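Local coordinates for Lin1840 protein (Listeria innocua serovar 6a, PDB 4ZOC) that probably hydrolyses terminal, non-reducing beta-D-glucosyl residues with release of beta-D-glucose, as a family 3 glycoside hydrolase involved in beta-1,2-glucan metabolism, at residues S122-T134 with N180-H192. The protein carries 2 engineered substitutions. Sequence-based numbering, arbitrary orientation.
Sequences SALEATADGHHVT and NENLEQMAACVKH
Val133 and Thr134 run parallel to Ala187 and Ala188 as neighbouring strands of the TIM barrel in the N-terminal domain, Ala187 N donating to His132 O (3.0 Å) and Thr134 N to Ala187 O (2.9 Å), while a weak bond from Cys189 N to Thr134 O carries the pairing one residue further. Just before strand 187-193, Met186 crosses to helix 112-128, which precedes strand 133-134, and fills the angle between helix and strand. Its CG sits between backbone N and carbonyl carbon (chi1 70°), and a bend at chi3 (-53°) lets the thioether touch both elements: SD lies 3.8 Å from Ala126 CB, on the helix, whereas CE rests 3.5 Å from Val133 C, against the strand backbone. Thr134 meets this side chain at about a right angle, its CB near CE; its hydroxyl is engaged by Val92 O. On the sheet face bearing Val133 and Ala187, Val133 CG2 packs on Ala187 CB.

The type I turn Asn182-Gln185 lies against Thr127. Thr127 CB approaches Leu183 O (3.3 Å), and CG2 faces Gln185 O. The hydroxyl, turned back between N and carbonyl carbon (chi1 59°), bonds to Ala123 O at 2.7 Å, an oxygen that also accepts from Thr127 N; Arg354 is a further partner of OG1. The extended side chain of Glu184 runs alongside Leu124, pointing the same way, and Leu124 CD1 lies 3.6 Å from Glu184 OE1. The helix itself ends in a Schellman motif with Gly130 at C-prime, turning the chain toward the strand. Chemically, then, the two halves differ: directional backbone bonds set the register of the barrel strands, whereas helix and incoming loop meet by van der Waals contact, much of it to the turn's carbonyl oxygens, with the thioether of Met186 reaching both helix and strand.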
ATOM      1  N   SER A 122      21.981  28.001  -3.777  1.00  9.64           N
ATOM      2  CA  SER A 122      22.432  26.790  -4.402  1.00  7.35           C
ATOM      3  C   SER A 122      22.932  27.119  -5.808  1.00  7.78           C
ATOM      4  O   SER A 122      24.000  26.675  -6.205  1.00  8.06           O
ATOM      5  CB  SER A 122      21.267  25.844  -4.507  1.00  6.58           C
ATOM      6  OG  SER A 122      20.886  25.331  -3.203  1.00  7.68           O
ATOM      7  N   ALA A 123      22.113  27.864  -6.552  1.00  7.86           N
ATOM      8  CA  ALA A 123      22.470  28.241  -7.934  1.00  8.75           C
ATOM      9  C   ALA A 123      23.659  29.194  -7.993  1.00  7.05           C
ATOM     10  O   ALA A 123      24.496  29.039  -8.849  1.00  6.81           O
ATOM     11  CB  ALA A 123      21.301  28.842  -8.677  1.00  8.84           C
ATOM     12  N   LEU A 124      23.735  30.131  -7.053  1.00  8.19           N
ATOM     13  CA  LEU A 124      24.897  31.040  -6.985  1.00  7.77           C
ATOM     14  C   LEU A 124      26.189  30.224  -6.887  1.00  8.31           C
ATOM     15  O   LEU A 124      27.169  30.461  -7.594  1.00  9.01           O
ATOM     16  CB  LEU A 124      24.696  31.960  -5.724  1.00  7.80           C
ATOM     17  CG  LEU A 124      25.948  32.777  -5.346  1.00 10.14           C
ATOM     18  CD1 LEU A 124      26.101  33.941  -6.305  1.00 10.86           C
ATOM     19  CD2 LEU A 124      25.875  33.205  -3.915  1.00 11.05           C
ATOM     20  N   GLU A 125      26.175  29.250  -5.991  1.00  8.57           N
ATOM     21  CA  GLU A 125      27.336  28.394  -5.772  1.00  8.49           C
ATOM     22  C   GLU A 125      27.619  27.375  -6.863  1.00  8.39           C
ATOM     23  O   GLU A 125      28.768  27.218  -7.283  1.00 10.85           O
ATOM     24  CB  GLU A 125      27.187  27.684  -4.400  1.00  8.73           C
ATOM     25  CG  GLU A 125      27.211  28.669  -3.217  1.00  9.87           C
ATOM     26  CD  GLU A 125      27.283  27.973  -1.897  1.00  9.29           C
ATOM     27  OE1 GLU A 125      26.939  26.761  -1.835  1.00 10.62           O
ATOM     28  OE2 GLU A 125      27.692  28.632  -0.894  1.00 10.40           O
ATOM     29  N   ALA A 126      26.549  26.728  -7.357  1.00  8.09           N
ATOM     30  CA  ALA A 126      26.663  25.675  -8.328  1.00  9.21           C
ATOM     31  C   ALA A 126      27.152  26.290  -9.640  1.00  8.14           C
ATOM     32  O   ALA A 126      28.034  25.697 -10.289  1.00  7.52           O
ATOM     33  CB  ALA A 126      25.329  24.983  -8.554  1.00  9.85           C
ATOM     34  N   THR A 127      26.639  27.467  -9.997  1.00  7.72           N
ATOM     35  CA  THR A 127      27.148  28.125 -11.234  1.00  8.73           C
ATOM     36  C   THR A 127      28.582  28.537 -11.085  1.00  9.07           C
ATOM     37  O   THR A 127      29.318  28.537 -12.065  1.00  9.49           O
ATOM     38  CB  THR A 127      26.247  29.298 -11.653  1.00  8.45           C
ATOM     39  OG1 THR A 127      26.158  30.287 -10.601  1.00 10.38           O
ATOM     40  CG2 THR A 127      24.839  28.794 -12.021  1.00 10.25           C
ATOM     41  N   ALA A 128      28.970  28.969  -9.882  1.00  9.15           N
ATOM     42  CA  ALA A 128      30.363  29.336  -9.617  1.00  8.99           C
ATOM     43  C   ALA A 128      31.302  28.168  -9.808  1.00 10.94           C
ATOM     44  O   ALA A 128      32.474  28.397 -10.170  1.00 13.45           O
ATOM     45  CB  ALA A 128      30.499  29.957  -8.236  1.00  9.29           C
ATOM     46  N   ASP A 129      30.783  26.922  -9.701  1.00  9.59           N
ATOM     47  CA  ASP A 129      31.618  25.761  -9.867  1.00 11.74           C
ATOM     48  C   ASP A 129      31.372  25.080 -11.227  1.00 11.42           C
ATOM     49  O   ASP A 129      31.756  23.954 -11.433  1.00 17.34           O
ATOM     50  CB  ASP A 129      31.418  24.804  -8.670  1.00 11.26           C
ATOM     51  CG  ASP A 129      32.698  24.228  -8.166  1.00 12.71           C
ATOM     52  OD1 ASP A 129      33.789  24.736  -8.523  1.00 13.10           O
ATOM     53  OD2 ASP A 129      32.633  23.259  -7.400  1.00 13.32           O
ATOM     54  N   GLY A 130      30.673  25.777 -12.133  1.00 11.85           N
ATOM     55  CA  GLY A 130      30.559  25.384 -13.514  1.00 13.20           C
ATOM     56  C   GLY A 130      29.344  24.576 -13.960  1.00 14.68           C
ATOM     57  O   GLY A 130      29.314  24.102 -15.060  1.00 16.32           O
ATOM     58  N   HIS A 131      28.378  24.395 -13.080  1.00 12.74           N
ATOM     59  CA  HIS A 131      27.161  23.635 -13.375  1.00  9.80           C
ATOM     60  C   HIS A 131      26.060  24.480 -13.999  1.00  8.09           C
ATOM     61  O   HIS A 131      25.758  25.538 -13.517  1.00 10.40           O
ATOM     62  CB  HIS A 131      26.625  23.010 -12.081  1.00 10.31           C
ATOM     63  CG  HIS A 131      27.626  22.167 -11.346  1.00  9.26           C
ATOM     64  ND1 HIS A 131      28.111  20.969 -11.831  1.00  9.04           N
ATOM     65  CD2 HIS A 131      28.278  22.385 -10.180  1.00  7.51           C
ATOM     66  CE1 HIS A 131      28.986  20.470 -10.985  1.00  8.60           C
ATOM     67  NE2 HIS A 131      29.117  21.322  -9.985  1.00  8.70           N
ATOM     68  N   HIS A 132      25.395  23.926 -15.022  1.00  8.99           N
ATOM     69  CA  HIS A 132      24.345  24.615 -15.789  1.00  8.30           C
ATOM     70  C   HIS A 132      22.947  24.211 -15.376  1.00  8.43           C
ATOM     71  O   HIS A 132      22.035  25.001 -15.540  1.00  9.72           O
ATOM     72  CB  HIS A 132      24.416  24.312 -17.260  1.00  7.28           C
ATOM     73  CG  HIS A 132      25.783  24.575 -17.833  1.00 10.26           C
ATOM     74  ND1 HIS A 132      26.277  23.889 -18.909  1.00  9.09           N
ATOM     75  CD2 HIS A 132      26.744  25.453 -17.464  1.00  9.69           C
ATOM     76  CE1 HIS A 132      27.517  24.297 -19.163  1.00 12.11           C
ATOM     77  NE2 HIS A 132      27.817  25.267 -18.326  1.00  9.53           N
ATOM     78  N   VAL A 133      22.771  22.962 -14.959  1.00  8.21           N
ATOM     79  CA  VAL A 133      21.468  22.395 -14.583  1.00  7.47           C
ATOM     80  C   VAL A 133      21.553  21.676 -13.262  1.00  8.26           C
ATOM     81  O   VAL A 133      22.524  20.979 -13.005  1.00  9.74           O
ATOM     82  CB  VAL A 133      21.052  21.257 -15.629  1.00  7.49           C
ATOM     83  CG1 VAL A 133      19.706  20.628 -15.364  1.00  8.12           C
ATOM     84  CG2 VAL A 133      21.061  21.776 -17.030  1.00  8.97           C
ATOM     85  N   THR A 134      20.505  21.790 -12.448  1.00  8.83           N
ATOM     86  CA  THR A 134      20.383  20.903 -11.310  1.00  7.47           C
ATOM     87  C   THR A 134      19.194  19.982 -11.416  1.00  8.01           C
ATOM     88  O   THR A 134      18.115  20.407 -11.853  1.00  7.62           O
ATOM     89  CB  THR A 134      20.290  21.686  -9.980  1.00  7.58           C
ATOM     90  OG1 THR A 134      20.163  20.750  -8.899  1.00  9.16           O
ATOM     91  CG2 THR A 134      19.043  22.666  -9.898  1.00  6.86           C
ATOM     92  N   ASN A 180      20.392  33.039 -20.462  1.00 11.61           N
ATOM     93  CA  ASN A 180      21.574  33.297 -21.240  1.00 14.20           C
ATOM     94  C   ASN A 180      22.329  34.509 -20.746  1.00 12.29           C
ATOM     95  O   ASN A 180      23.504  34.668 -21.092  1.00 15.48           O
ATOM     96  CB  ASN A 180      21.230  33.425 -22.710  1.00 16.23           C
ATOM     97  CG  ASN A 180      20.393  34.634 -22.994  1.00 18.29           C
ATOM     98  OD1 ASN A 180      19.478  34.983 -22.272  1.00 18.29           O
ATOM     99  ND2 ASN A 180      20.722  35.299 -24.038  1.00 27.53           N
ATOM    100  N   GLU A 181      21.714  35.284 -19.847  1.00 13.66           N
ATOM    101  CA  GLU A 181      22.286  36.545 -19.304  1.00 14.99           C
ATOM    102  C   GLU A 181      22.532  36.493 -17.807  1.00 13.54           C
ATOM    103  O   GLU A 181      23.455  37.074 -17.337  1.00 17.84           O
ATOM    104  CB  GLU A 181      21.306  37.736 -19.539  1.00 18.82           C
ATOM    105  CG  GLU A 181      20.882  38.036 -20.976  1.00 22.94           C
ATOM    106  CD  GLU A 181      19.802  39.132 -21.075  1.00 30.19           C
ATOM    107  OE1 GLU A 181      19.381  39.702 -20.040  1.00 25.15           O
ATOM    108  OE2 GLU A 181      19.329  39.427 -22.207  1.00 29.77           O
ATOM    109  N   ASN A 182      21.648  35.829 -17.059  1.00 12.99           N
ATOM    110  CA  ASN A 182      21.716  35.730 -15.644  1.00 12.83           C
ATOM    111  C   ASN A 182      22.524  34.454 -15.284  1.00 12.54           C
ATOM    112  O   ASN A 182      21.956  33.406 -14.974  1.00 12.22           O
ATOM    113  CB  ASN A 182      20.276  35.617 -15.057  1.00 13.97           C
ATOM    114  CG  ASN A 182      19.408  36.830 -15.341  1.00 16.30           C
ATOM    115  OD1 ASN A 182      18.155  36.783 -15.339  1.00 17.42           O
ATOM    116  ND2 ASN A 182      20.046  37.903 -15.630  1.00 15.97           N
ATOM    117  N   LEU A 183      23.850  34.571 -15.268  1.00 10.46           N
ATOM    118  CA  LEU A 183      24.724  33.416 -15.151  1.00 12.18           C
ATOM    119  C   LEU A 183      25.007  32.944 -13.739  1.00 10.29           C
ATOM    120  O   LEU A 183      25.788  31.976 -13.555  1.00 11.89           O
ATOM    121  CB  LEU A 183      26.055  33.701 -15.880  1.00 12.77           C
ATOM    122  CG  LEU A 183      25.953  34.206 -17.340  1.00 14.88           C
ATOM    123  CD1 LEU A 183      27.303  34.203 -18.024  1.00 15.71           C
ATOM    124  CD2 LEU A 183      24.909  33.448 -18.176  1.00 15.62           C
ATOM    125  N   GLU A 184      24.308  33.526 -12.773  1.00 11.19           N
ATOM    126  CA  GLU A 184      24.302  33.008 -11.372  1.00 11.64           C
ATOM    127  C   GLU A 184      23.034  32.196 -11.043  1.00 11.87           C
ATOM    128  O   GLU A 184      22.938  31.593  -9.975  1.00 10.34           O
ATOM    129  CB  GLU A 184      24.364  34.140 -10.339  1.00 12.04           C
ATOM    130  CG  GLU A 184      25.699  34.886 -10.364  1.00 14.44           C
ATOM    131  CD  GLU A 184      25.731  36.094  -9.427  1.00 19.86           C
ATOM    132  OE1 GLU A 184      24.753  36.293  -8.627  1.00 20.26           O
ATOM    133  OE2 GLU A 184      26.752  36.838  -9.479  1.00 19.76           O
ATOM    134  N   GLN A 185      22.088  32.217 -11.966  1.00 11.22           N
ATOM    135  CA  GLN A 185      20.933  31.288 -11.996  1.00 11.51           C
ATOM    136  C   GLN A 185      21.235  30.124 -12.913  1.00 11.67           C
ATOM    137  O   GLN A 185      22.147  30.176 -13.755  1.00  8.94           O
ATOM    138  CB  GLN A 185      19.734  31.999 -12.594  1.00 14.08           C
ATOM    139  CG  GLN A 185      19.380  33.339 -12.039  1.00 19.15           C
ATOM    140  CD  GLN A 185      19.012  33.347 -10.628  1.00 20.67           C
ATOM    141  OE1 GLN A 185      19.105  34.388 -10.009  1.00 33.09           O
ATOM    142  NE2 GLN A 185      18.614  32.207 -10.062  1.00 24.87           N
ATOM    143  N   MET A 186      20.471  29.036 -12.763  1.00 11.60           N
ATOM    144  CA  MET A 186      20.722  27.822 -13.526  1.00  9.71           C
ATOM    145  C   MET A 186      19.385  27.170 -13.895  1.00 10.00           C
ATOM    146  O   MET A 186      18.339  27.508 -13.334  1.00 11.54           O
ATOM    147  CB  MET A 186      21.564  26.859 -12.703  1.00  9.54           C
ATOM    148  CG  MET A 186      20.875  26.206 -11.506  1.00 10.84           C
ATOM    149  SD  MET A 186      22.008  25.390 -10.379  1.00 11.38           S
ATOM    150  CE  MET A 186      22.922  24.319 -11.440  1.00 10.06           C
ATOM    151  N   ALA A 187      19.418  26.234 -14.832  1.00  9.49           N
ATOM    152  CA  ALA A 187      18.223  25.475 -15.185  1.00  7.62           C
ATOM    153  C   ALA A 187      17.885  24.458 -14.091  1.00  7.78           C
ATOM    154  O   ALA A 187      18.753  23.766 -13.539  1.00  7.61           O
ATOM    155  CB  ALA A 187      18.382  24.792 -16.493  1.00  7.67           C
ATOM    156  N   ALA A 188      16.581  24.338 -13.850  1.00  8.46           N
ATOM    157  CA  ALA A 188      16.031  23.322 -12.969  1.00  8.26           C
ATOM    158  C   ALA A 188      15.510  22.156 -13.782  1.00  9.29           C
ATOM    159  O   ALA A 188      15.103  22.334 -14.905  1.00 10.05           O
ATOM    160  CB  ALA A 188      14.930  23.949 -12.115  1.00  8.76           C
ATOM    161  N   CYS A 189      15.521  20.958 -13.196  1.00  9.02           N
ATOM    162  CA  CYS A 189      15.007  19.763 -13.761  1.00  9.21           C
ATOM    163  C   CYS A 189      14.073  19.107 -12.720  1.00  8.81           C
ATOM    164  O   CYS A 189      14.506  18.601 -11.704  1.00  9.32           O
ATOM    165  CB  CYS A 189      16.123  18.776 -14.058  1.00  9.65           C
ATOM    166  SG  CYS A 189      15.627  17.230 -14.770  1.00  9.59           S
ATOM    167  N   VAL A 190      12.804  19.089 -13.059  1.00  7.42           N
ATOM    168  CA  VAL A 190      11.733  18.464 -12.243  1.00  7.94           C
ATOM    169  C   VAL A 190      11.959  16.975 -12.240  1.00  8.25           C
ATOM    170  O   VAL A 190      12.196  16.427 -13.302  1.00  7.13           O
ATOM    171  CB  VAL A 190      10.334  18.820 -12.860  1.00  9.98           C
ATOM    172  CG1 VAL A 190       9.187  17.978 -12.329  1.00  9.97           C
ATOM    173  CG2 VAL A 190       9.975  20.282 -12.592  1.00  8.87           C
ATOM    174  N   LYS A 191      11.804  16.292 -11.103  1.00  7.84           N
ATOM    175  CA  LYS A 191      11.936  14.840 -11.096  1.00  7.00           C
ATOM    176  C   LYS A 191      10.953  14.309  -9.997  1.00  6.83           C
ATOM    177  O   LYS A 191      10.513  15.117  -9.128  1.00  5.13           O
ATOM    178  CB  LYS A 191      13.397  14.379 -10.850  1.00  7.40           C
ATOM    179  CG  LYS A 191      13.893  14.702  -9.465  1.00  9.46           C
ATOM    180  CD  LYS A 191      15.389  14.508  -9.369  1.00  7.95           C
ATOM    181  CE  LYS A 191      15.924  14.517  -7.971  1.00  6.76           C
ATOM    182  NZ  LYS A 191      17.374  14.409  -7.958  1.00  5.85           N
ATOM    183  N   HIS A 192      10.568  13.052 -10.073  1.00  7.18           N
ATOM    184  CA  HIS A 192      10.853  12.057 -11.082  1.00  6.66           C
ATOM    185  C   HIS A 192       9.504  11.734 -11.728  1.00  7.00           C
ATOM    186  O   HIS A 192       8.564  11.295 -11.058  1.00  7.25           O
ATOM    187  CB  HIS A 192      11.436  10.731 -10.455  1.00  6.03           C
ATOM    188  CG  HIS A 192      12.676  10.935  -9.651  1.00  5.82           C
ATOM    189  ND1 HIS A 192      12.642  11.271  -8.313  1.00  7.15           N
ATOM    190  CD2 HIS A 192      13.997  10.812  -9.978  1.00  7.20           C
ATOM    191  CE1 HIS A 192      13.893  11.403  -7.867  1.00  7.07           C
ATOM    192  NE2 HIS A 192      14.722  11.106  -8.854  1.00  7.60           N
TER